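Local coordinates for protein albumin-1 (Psophocarpus tetragonolobus, PDB 1WBA) that serves as a seed storage protein of the winged bean and belongs to the leguminous Kunitz-type inhibitor family, at residues A[54-59]-A[81-86]. Residues are numbered along the deposited sequence; the frame is centred on the assembly and turned at random.
Sequences MYATSI and NFATDP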
loop_
_atom_site.group_PDB
_atom_site.type_symbol
_atom_site.label_atom_id
_atom_site.label_comp_id
_atom_site.label_asym_id
_atom_site.label_seq_id
_atom_site.Cartn_x
_atom_site.Cartn_y
_atom_site.Cartn_z
ATOM N N MET A 54 -0.193 -12.310 -4.997
ATOM C CA MET A 54 0.702 -11.340 -4.381
ATOM C C MET A 54 1.345 -10.509 -5.463
ATOM O O MET A 54 2.396 -10.871 -6.006
ATOM C CB MET A 54 1.751 -11.989 -3.460
ATOM C CG MET A 54 2.284 -13.340 -3.867
ATOM S SD MET A 54 3.375 -14.005 -2.574
ATOM C CE MET A 54 2.203 -14.696 -1.397
ATOM N N TYR A 55 0.682 -9.408 -5.808
ATOM C CA TYR A 55 1.175 -8.520 -6.857
ATOM C C TYR A 55 2.392 -7.686 -6.418
ATOM O O TYR A 55 2.457 -7.194 -5.273
ATOM C CB TYR A 55 0.063 -7.577 -7.328
ATOM C CG TYR A 55 -1.109 -8.238 -8.047
ATOM C CD1 TYR A 55 -0.905 -9.267 -8.975
ATOM C CD2 TYR A 55 -2.422 -7.799 -7.832
ATOM C CE1 TYR A 55 -1.980 -9.829 -9.678
ATOM C CE2 TYR A 55 -3.501 -8.355 -8.528
ATOM C CZ TYR A 55 -3.273 -9.370 -9.444
ATOM O OH TYR A 55 -4.331 -9.920 -10.128
ATOM N N ALA A 56 3.335 -7.508 -7.341
ATOM C CA ALA A 56 4.532 -6.721 -7.076
ATOM C C ALA A 56 4.183 -5.260 -7.316
ATOM O O ALA A 56 3.336 -4.945 -8.156
ATOM C CB ALA A 56 5.652 -7.142 -8.005
ATOM N N THR A 57 4.854 -4.372 -6.592
ATOM C CA THR A 57 4.639 -2.941 -6.706
ATOM C C THR A 57 5.964 -2.176 -6.792
ATOM O O THR A 57 6.982 -2.605 -6.229
ATOM C CB THR A 57 3.917 -2.384 -5.444
ATOM O OG1 THR A 57 4.552 -2.901 -4.266
ATOM C CG2 THR A 57 2.452 -2.780 -5.416
ATOM N N SER A 58 5.972 -1.085 -7.549
ATOM C CA SER A 58 7.150 -0.215 -7.592
ATOM C C SER A 58 6.894 0.779 -6.468
ATOM O O SER A 58 5.738 1.209 -6.253
ATOM C CB SER A 58 7.233 0.556 -8.902
ATOM O OG SER A 58 7.281 -0.350 -9.978
ATOM N N ILE A 59 7.950 1.120 -5.740
ATOM C CA ILE A 59 7.860 2.063 -4.635
ATOM C C ILE A 59 8.820 3.200 -4.996
ATOM O O ILE A 59 10.026 2.981 -5.160
ATOM C CB ILE A 59 8.241 1.376 -3.301
ATOM C CG1 ILE A 59 7.316 0.171 -3.073
ATOM C CG2 ILE A 59 8.141 2.368 -2.150
ATOM C CD1 ILE A 59 7.631 -0.644 -1.876
ATOM N N ASN A 81 2.779 1.892 -7.078
ATOM C CA ASN A 81 2.002 1.444 -8.224
ATOM C C ASN A 81 2.264 -0.016 -8.544
ATOM O O ASN A 81 3.338 -0.537 -8.247
ATOM C CB ASN A 81 2.260 2.334 -9.446
ATOM C CG ASN A 81 3.652 2.140 -10.053
ATOM O OD1 ASN A 81 3.875 1.208 -10.822
ATOM N ND2 ASN A 81 4.575 3.038 -9.740
ATOM N N PHE A 82 1.267 -0.709 -9.092
ATOM C CA PHE A 82 1.455 -2.115 -9.447
ATOM C C PHE A 82 2.458 -2.212 -10.598
ATOM O O PHE A 82 2.405 -1.442 -11.551
ATOM C CB PHE A 82 0.119 -2.777 -9.780
ATOM C CG PHE A 82 -0.743 -2.992 -8.579
ATOM C CD1 PHE A 82 -0.434 -3.990 -7.671
ATOM C CD2 PHE A 82 -1.838 -2.161 -8.329
ATOM C CE1 PHE A 82 -1.194 -4.174 -6.512
ATOM C CE2 PHE A 82 -2.609 -2.330 -7.174
ATOM C CZ PHE A 82 -2.288 -3.338 -6.262
ATOM N N ALA A 83 3.361 -3.170 -10.499
ATOM C CA ALA A 83 4.423 -3.309 -11.477
ATOM C C ALA A 83 4.182 -4.324 -12.561
ATOM O O ALA A 83 4.826 -4.294 -13.604
ATOM C CB ALA A 83 5.729 -3.622 -10.752
ATOM N N THR A 84 3.251 -5.225 -12.333
ATOM C CA THR A 84 2.996 -6.250 -13.315
ATOM C C THR A 84 1.553 -6.317 -13.806
ATOM O O THR A 84 0.653 -5.621 -13.308
ATOM C CB THR A 84 3.340 -7.618 -12.730
ATOM O OG1 THR A 84 2.386 -7.950 -11.717
ATOM C CG2 THR A 84 4.726 -7.589 -12.100
ATOM N N ASP A 85 1.351 -7.136 -14.829
ATOM C CA ASP A 85 0.022 -7.362 -15.356
ATOM C C ASP A 85 -0.663 -8.111 -14.223
ATOM O O ASP A 85 0.002 -8.814 -13.452
ATOM C CB ASP A 85 0.086 -8.247 -16.603
ATOM C CG ASP A 85 0.783 -7.567 -17.771
ATOM O OD1 ASP A 85 0.506 -6.384 -18.061
ATOM O OD2 ASP A 85 1.608 -8.236 -18.415
ATOM N N PRO A 86 -2.001 -8.045 -14.145
ATOM C CA PRO A 86 -2.928 -7.335 -15.027
ATOM C C PRO A 86 -3.128 -5.842 -14.754
ATOM O O PRO A 86 -3.886 -5.183 -15.461
ATOM C CB PRO A 86 -4.220 -8.108 -14.815
ATOM C CG PRO A 86 -4.154 -8.438 -13.367
ATOM C CD PRO A 86 -2.732 -8.866 -13.166
HETATM O O HOH W 1 1.688 -5.927 -10.089
HETATM O O HOH W 2 3.380 -9.245 -9.531
#
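Tyr55 turns an edge of its ring toward the face of Phe82 in an offset edge-to-face pair. The ring planes stand at 82° and the centroids lie 5.8 Å apart. Tyr55 CB also packs on Phe82, 3.6 Å from CD1. With CG anti to the carbonyl carbon (chi1 -66°), the ring of Tyr55 extends past Phe82 to Pro86. The Tyr55 and Pro86 side chains cross at about a right angle, with Tyr55 OH 3.6 Å from Pro86 CG. Pro86 follows a cis peptide bond. An alanine in place of Tyr55 would probably leave Phe82 without the tyrosine ring edge and Pro86 without the phenol end packed against it. Two residues on, Thr57 CG2 lies 3.9 Å from Phe82 CD1.

Backbone bonds fix the register. Ser58 and Asn81 form a hydrogen-bonded antiparallel pair, with Ser58 N to Asn81 O at 2.8 Å and Asn81 N to Ser58 O at 3.1 Å. Ala83 N adds a nearly straight bond to Ala56 O. Beyond it the chains part, and two waters bridge the segments. One joins Ala56 O and Thr84 N; the other links Ala56 N with Thr84 OG1. On the far side of strand 56-61, Thr57 OG1 bonds to Tyr19 O of strand 17-23. The contact thus joins antiparallel strands 56-61 and 78-82 at the end where 78-82 gives way to the loop 83-86, held by water bridges, in the beta-trefoil fold of the Kunitz-type inhibitors.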